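Local coordinates for protein putative glycosylhydrolase (Parabacteroides distasonis, PDB 3S5Q) that is probably a glycoside hydrolase of the 3-keto-disaccharide hydrolase family, built on a concanavalin A-like beta-sandwich, with its substrate not established, at residues G43-A47 with N203-I209; A47-I53 with I193-H199. One frame throughout, in Å; residues are numbered along the deposited sequence.

Interaction 1. Residues G43-A47 with N203-I209. With EDO (1,2-ethanediol), chain I.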
loop_
_atom_site.group_PDB
_atom_site.type_symbol
_atom_site.label_atom_id
_atom_site.label_comp_id
_atom_site.label_asym_id
_atom_site.label_seq_id
_atom_site.Cartn_x
_atom_site.Cartn_y
_atom_site.Cartn_z
ATOM N N GLY A 43 19.625 0.979 -1.836
ATOM C CA GLY A 43 18.543 0.775 -0.899
ATOM C C GLY A 43 17.103 1.120 -1.301
ATOM O O GLY A 43 16.192 0.927 -0.493
ATOM N N ILE A 44 16.913 1.624 -2.522
ATOM C CA ILE A 44 15.657 2.236 -2.964
ATOM C C ILE A 44 15.006 1.417 -4.098
ATOM O O ILE A 44 15.632 1.128 -5.114
ATOM C CB ILE A 44 15.866 3.675 -3.518
ATOM C CG1 ILE A 44 16.632 4.576 -2.511
ATOM C CG2 ILE A 44 14.519 4.307 -3.941
ATOM C CD1 ILE A 44 16.056 4.551 -1.052
ATOM N N LEU A 45 13.746 1.087 -3.925
ATOM C CA LEU A 45 13.020 0.290 -4.919
ATOM C C LEU A 45 12.137 1.226 -5.763
ATOM O O LEU A 45 11.391 2.033 -5.229
ATOM C CB LEU A 45 12.187 -0.741 -4.185
ATOM C CG LEU A 45 11.464 -1.847 -4.957
ATOM C CD1 LEU A 45 12.445 -2.711 -5.773
ATOM C CD2 LEU A 45 10.692 -2.675 -3.932
ATOM N N THR A 46 12.244 1.142 -7.078
ATOM C CA THR A 46 11.480 2.011 -7.941
ATOM C C THR A 46 11.129 1.320 -9.259
ATOM O O THR A 46 11.807 0.381 -9.682
ATOM C CB THR A 46 12.225 3.359 -8.183
ATOM O OG1 THR A 46 11.375 4.241 -8.908
ATOM C CG2 THR A 46 13.465 3.148 -8.938
ATOM N N ALA A 47 10.039 1.798 -9.860
ATOM C CA ALA A 47 9.432 1.231 -11.058
ATOM C C ALA A 47 9.382 2.328 -12.146
ATOM O O ALA A 47 9.152 3.493 -11.834
ATOM C CB ALA A 47 8.014 0.704 -10.721
ATOM N N ASN A 203 6.861 9.351 -10.783
ATOM C CA ASN A 203 7.561 8.243 -10.179
ATOM C C ASN A 203 7.176 7.954 -8.739
ATOM O O ASN A 203 6.771 8.843 -8.005
ATOM C CB ASN A 203 9.051 8.490 -10.278
ATOM C CG ASN A 203 9.547 8.347 -11.684
ATOM O OD1 ASN A 203 9.203 7.394 -12.409
ATOM N ND2 ASN A 203 10.330 9.311 -12.104
ATOM N N ILE A 204 7.326 6.687 -8.368
ATOM C CA ILE A 204 7.130 6.224 -6.999
ATOM C C ILE A 204 8.446 5.598 -6.528
ATOM O O ILE A 204 9.060 4.870 -7.288
ATOM C CB ILE A 204 5.931 5.172 -6.895
ATOM C CG1 ILE A 204 5.685 4.763 -5.460
ATOM C CG2 ILE A 204 6.155 3.885 -7.751
ATOM C CD1 ILE A 204 5.244 5.855 -4.551
ATOM N N TRP A 205 8.863 5.872 -5.287
ATOM C CA TRP A 205 10.051 5.217 -4.695
ATOM C C TRP A 205 9.644 4.557 -3.390
ATOM O O TRP A 205 8.876 5.145 -2.623
ATOM C CB TRP A 205 11.193 6.220 -4.434
ATOM C CG TRP A 205 11.675 6.930 -5.648
ATOM C CD1 TRP A 205 12.706 6.550 -6.459
ATOM C CD2 TRP A 205 11.160 8.153 -6.196
ATOM N NE1 TRP A 205 12.845 7.437 -7.490
ATOM C CE2 TRP A 205 11.918 8.442 -7.351
ATOM C CE3 TRP A 205 10.129 9.029 -5.829
ATOM C CZ2 TRP A 205 11.694 9.593 -8.143
ATOM C CZ3 TRP A 205 9.910 10.200 -6.626
ATOM C CH2 TRP A 205 10.692 10.450 -7.762
ATOM N N PHE A 206 10.166 3.358 -3.138
ATOM C CA PHE A 206 9.936 2.640 -1.863
ATOM C C PHE A 206 11.271 2.354 -1.178
ATOM O O PHE A 206 12.304 2.233 -1.853
ATOM C CB PHE A 206 9.262 1.293 -2.111
ATOM C CG PHE A 206 7.893 1.390 -2.684
ATOM C CD1 PHE A 206 7.687 1.396 -4.076
ATOM C CD2 PHE A 206 6.781 1.436 -1.848
ATOM C CE1 PHE A 206 6.367 1.450 -4.616
ATOM C CE2 PHE A 206 5.472 1.483 -2.381
ATOM C CZ PHE A 206 5.265 1.483 -3.743
ATOM N N ARG A 207 11.243 2.265 0.154
ATOM C CA ARG A 207 12.376 1.748 0.904
ATOM C C ARG A 207 11.955 1.150 2.243
ATOM O O ARG A 207 10.811 1.342 2.730
ATOM C CB ARG A 207 13.453 2.811 1.124
ATOM C CG ARG A 207 13.135 3.808 2.248
ATOM C CD ARG A 207 14.134 4.983 2.284
ATOM N NE ARG A 207 13.836 5.839 3.435
ATOM C CZ ARG A 207 14.619 6.789 3.920
ATOM N NH1 ARG A 207 15.808 7.054 3.383
ATOM N NH2 ARG A 207 14.196 7.488 4.953
ATOM N N ASN A 208 12.909 0.422 2.830
ATOM C CA ASN A 208 12.717 -0.206 4.136
ATOM C C ASN A 208 11.381 -0.955 4.294
ATOM O O ASN A 208 10.667 -0.787 5.293
ATOM C CB ASN A 208 12.877 0.806 5.286
ATOM C CG ASN A 208 13.295 0.105 6.592
ATOM O OD1 ASN A 208 13.805 -1.016 6.554
ATOM N ND2 ASN A 208 13.108 0.766 7.721
ATOM N N ILE A 209 11.063 -1.773 3.302
ATOM C CA ILE A 209 9.832 -2.576 3.304
ATOM C C ILE A 209 10.080 -3.833 4.122
ATOM O O ILE A 209 10.879 -4.677 3.730
ATOM C CB ILE A 209 9.364 -3.023 1.879
ATOM C CG1 ILE A 209 9.247 -1.834 0.903
ATOM C CG2 ILE A 209 8.007 -3.772 1.976
ATOM C CD1 ILE A 209 9.265 -2.225 -0.581
HETATM C C1 EDO I . 13.517 -3.332 1.500
HETATM O O1 EDO I . 12.830 -2.270 0.825
HETATM C C2 EDO I . 13.262 -4.633 0.752
HETATM O O2 EDO I . 12.246 -5.419 1.407
HETATM O O HOH W 1 15.055 -0.708 1.294
#
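Leu-45 and Phe-206 face each other as an antiparallel hydrogen-bonded pair, the regular one between the two strands. Leu-45 N gives to Phe-206 O and Phe-206 N returns the bond to Leu-45 O, each 2.8 Å long and bent by little (167° at the hydrogen). On the buried face Leu-45 CB lies 4.1 Å from Phe-206 CB. Leu-45 O comes to the edge of the phenyl ring. With CG anti to the backbone N (chi1 -172°), Leu-45 sends its CD2 to CD1 of Ile-209, 3.7 Å away, the two side chains crossing at about a right angle.

The other face carries Ile-44, Thr-46, Trp-205 and Arg-207. Ile-44 CG2 meets the indole at its edge, 3.8 Å from Trp-205 CD1, while the CD1 branch of Ile-44 runs alongside the CB and CD of Arg-207. Thr-46 lies beside Trp-205 and points the same way. Its OG1 donates to Ile-204 O at 2.9 Å, from a position tilted 25° out of the carbonyl plane. Asn-203 CB rests over one face of the indole, offset toward the rim.

Past the paired residues, a water joins Gly-43 O to Asn-208 N and to O1 of an ethanediol, probably from the crystallisation liquor. The diol clasps the backbone of Ile-209, taking its N-H on O1 and giving from O2 to its carbonyl, and is also hydrogen-bonded to Phe-24 N.

Arg-207 carries its guanidinium away to a salt bridge with Glu-67 and a cation-pi contact with Trp-135. Strand 44-47 is flanked by strands 38-41 and 204-213, and the latter pairs onward with strand 62-70; Leu-45, Phe-206 and Ile-209 pack on Leu-195 of the second sheet.

Interaction 2. Residues A47-I53 with I193-H199; sequences ATADQSI and IGLQGKH
Asp-50 reaches across to His-199 from a loop bent into an inverse gamma turn. Its CB sits 3.2 Å from Lys-198 O, and CG, anti to the backbone N (chi1 -166°), runs beside the histidine side chain. OD2 then accepts from His-199 ND1 at 2.6 Å, nearly in the ring plane; the donor meets the syn side of the carboxylate, 35° out of its plane. The bond is moderately bent, 153° at the hydrogen. OD1 takes a water that Gly-197 N also holds, and a second water links OD2 to His-199 O.

At the other end, Ile-53 and Leu-195 form an antiparallel hydrogen-bonded pair, joining strand 53-55 to strand 192-195 in the five-stranded sheet of the sandwich. Ile-53 CG2 lies 3.8 Å from Leu-195 CB, the side chains running side by side.

Between these ends the two segments come close at Gly-197, whose CA makes a CA-H...O contact with Gln-51 O at 3.4 Å and has Ala-47 CB 3.9 Å away. Lys-198 N donates to Ala-49 O (3.0 Å) from well above the carbonyl plane. The extended lysine passes its CD within 3.6 Å of Thr-48 O, and its NZ makes a weak hydrogen bond to Asn-203 OD1.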
loop_
_atom_site.group_PDB
_atom_site.type_symbol
_atom_site.label_atom_id
_atom_site.label_comp_id
_atom_site.label_asym_id
_atom_site.label_seq_id
_atom_site.Cartn_x
_atom_site.Cartn_y
_atom_site.Cartn_z
ATOM N N ALA A 47 10.039 1.798 -9.860
ATOM C CA ALA A 47 9.432 1.231 -11.058
ATOM C C ALA A 47 9.382 2.328 -12.146
ATOM O O ALA A 47 9.152 3.493 -11.834
ATOM C CB ALA A 47 8.014 0.704 -10.721
ATOM N N THR A 48 9.622 1.979 -13.401
ATOM C CA THR A 48 9.505 2.987 -14.486
ATOM C C THR A 48 8.296 2.749 -15.449
ATOM O O THR A 48 8.133 3.434 -16.455
ATOM C CB THR A 48 10.840 3.136 -15.224
ATOM O OG1 THR A 48 11.331 1.835 -15.580
ATOM C CG2 THR A 48 11.889 3.915 -14.329
ATOM N N ALA A 49 7.437 1.801 -15.099
ATOM C CA ALA A 49 6.222 1.515 -15.863
ATOM C C ALA A 49 5.166 1.045 -14.911
ATOM O O ALA A 49 5.462 0.792 -13.737
ATOM C CB ALA A 49 6.489 0.443 -16.912
ATOM N N ASP A 50 3.951 0.874 -15.434
ATOM C CA ASP A 50 2.816 0.388 -14.672
ATOM C C ASP A 50 2.734 -1.141 -14.720
ATOM O O ASP A 50 1.739 -1.705 -15.205
ATOM C CB ASP A 50 1.509 1.011 -15.215
ATOM C CG ASP A 50 0.324 0.825 -14.283
ATOM O OD1 ASP A 50 0.490 0.391 -13.117
ATOM O OD2 ASP A 50 -0.807 1.148 -14.712
ATOM N N GLN A 51 3.763 -1.802 -14.172
ATOM C CA GLN A 51 3.719 -3.242 -13.891
ATOM C C GLN A 51 4.140 -3.438 -12.440
ATOM O O GLN A 51 4.988 -2.687 -11.941
ATOM C CB GLN A 51 4.650 -4.027 -14.820
ATOM C CG GLN A 51 4.461 -3.803 -16.323
ATOM C CD GLN A 51 3.120 -4.327 -16.846
ATOM O OE1 GLN A 51 2.567 -5.320 -16.348
ATOM N NE2 GLN A 51 2.603 -3.667 -17.880
ATOM N N SER A 52 3.550 -4.431 -11.761
ATOM C CA SER A 52 3.754 -4.569 -10.321
ATOM C C SER A 52 4.908 -5.514 -9.986
ATOM O O SER A 52 5.404 -6.257 -10.854
ATOM C CB SER A 52 2.470 -5.042 -9.635
ATOM O OG SER A 52 2.135 -6.329 -10.090
ATOM N N ILE A 53 5.348 -5.443 -8.733
ATOM C CA ILE A 53 6.336 -6.379 -8.174
ATOM C C ILE A 53 5.648 -7.189 -7.083
ATOM O O ILE A 53 4.910 -6.633 -6.260
ATOM C CB ILE A 53 7.661 -5.695 -7.670
ATOM C CG1 ILE A 53 8.662 -6.730 -7.157
ATOM C CG2 ILE A 53 7.447 -4.691 -6.580
ATOM C CD1 ILE A 53 10.068 -6.182 -7.078
ATOM N N ILE A 193 1.766 -10.486 -1.784
ATOM C CA ILE A 193 1.840 -9.052 -1.541
ATOM C C ILE A 193 2.535 -8.431 -2.754
ATOM O O ILE A 193 3.484 -8.998 -3.268
ATOM C CB ILE A 193 2.638 -8.720 -0.250
ATOM C CG1 ILE A 193 1.887 -9.166 1.012
ATOM C CG2 ILE A 193 2.978 -7.221 -0.226
ATOM C CD1 ILE A 193 2.702 -9.045 2.300
ATOM N N GLY A 194 2.035 -7.281 -3.203
ATOM C CA GLY A 194 2.622 -6.557 -4.323
ATOM C C GLY A 194 2.675 -5.074 -4.108
ATOM O O GLY A 194 1.911 -4.513 -3.312
ATOM N N LEU A 195 3.611 -4.443 -4.814
ATOM C CA LEU A 195 3.624 -3.015 -5.022
ATOM C C LEU A 195 3.225 -2.697 -6.474
ATOM O O LEU A 195 3.820 -3.209 -7.436
ATOM C CB LEU A 195 5.010 -2.466 -4.747
ATOM C CG LEU A 195 5.634 -2.891 -3.445
ATOM C CD1 LEU A 195 7.028 -2.302 -3.402
ATOM C CD2 LEU A 195 4.736 -2.467 -2.216
ATOM N N GLN A 196 2.200 -1.861 -6.627
ATOM C CA GLN A 196 1.804 -1.411 -7.941
ATOM C C GLN A 196 2.983 -0.600 -8.490
ATOM O O GLN A 196 3.724 -0.013 -7.731
ATOM C CB GLN A 196 0.522 -0.567 -7.883
ATOM C CG GLN A 196 -0.111 -0.331 -9.281
ATOM C CD GLN A 196 -1.396 0.539 -9.283
ATOM O OE1 GLN A 196 -1.919 0.957 -8.229
ATOM N NE2 GLN A 196 -1.907 0.794 -10.488
ATOM N N GLY A 197 3.166 -0.607 -9.794
ATOM C CA GLY A 197 4.161 0.270 -10.411
ATOM C C GLY A 197 3.641 1.699 -10.566
ATOM O O GLY A 197 2.722 2.156 -9.876
ATOM N N LYS A 198 4.264 2.385 -11.498
ATOM C CA LYS A 198 4.001 3.766 -11.855
ATOM C C LYS A 198 2.693 3.852 -12.696
ATOM O O LYS A 198 2.722 3.703 -13.926
ATOM C CB LYS A 198 5.241 4.182 -12.665
ATOM C CG LYS A 198 5.499 5.624 -12.981
ATOM C CD LYS A 198 6.606 5.664 -14.067
ATOM C CE LYS A 198 6.933 7.075 -14.578
ATOM N NZ LYS A 198 8.203 7.118 -15.377
ATOM N N HIS A 199 1.555 4.078 -12.039
ATOM C CA HIS A 199 0.240 4.170 -12.728
ATOM C C HIS A 199 -0.010 5.590 -13.287
ATOM O O HIS A 199 -0.941 5.808 -14.073
ATOM C CB HIS A 199 -0.883 3.745 -11.763
ATOM C CG HIS A 199 -2.222 3.509 -12.406
ATOM N ND1 HIS A 199 -2.466 2.468 -13.281
ATOM C CD2 HIS A 199 -3.413 4.131 -12.224
ATOM C CE1 HIS A 199 -3.737 2.489 -13.642
ATOM N NE2 HIS A 199 -4.337 3.480 -13.005
HETATM O O HOH W 2 1.538 -1.805 -11.647
HETATM O O HOH W 3 -0.885 3.620 -16.484
#

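In the fold
The two contacts share Ala-47, where strand 44-47 gives way to the loop leading to strand 53-55, so one continuous chain leaves one sheet in interaction 1 and enters the other in interaction 2. In both, a buried apolar side backs a more open one, mixed apolar and polar in interaction 1 and polar in interaction 2. Their hydrophobic parts meet in the core between the sheets, where Leu-195 CD1 approaches the side chains of Leu-45, Phe-206 and Ile-209. Interaction 1 is mainly strand pairing with apolar and aromatic packing; interaction 2 has one strand pair and otherwise depends on loop carbonyls, waters and a carboxylate-imidazole bond toward the surface.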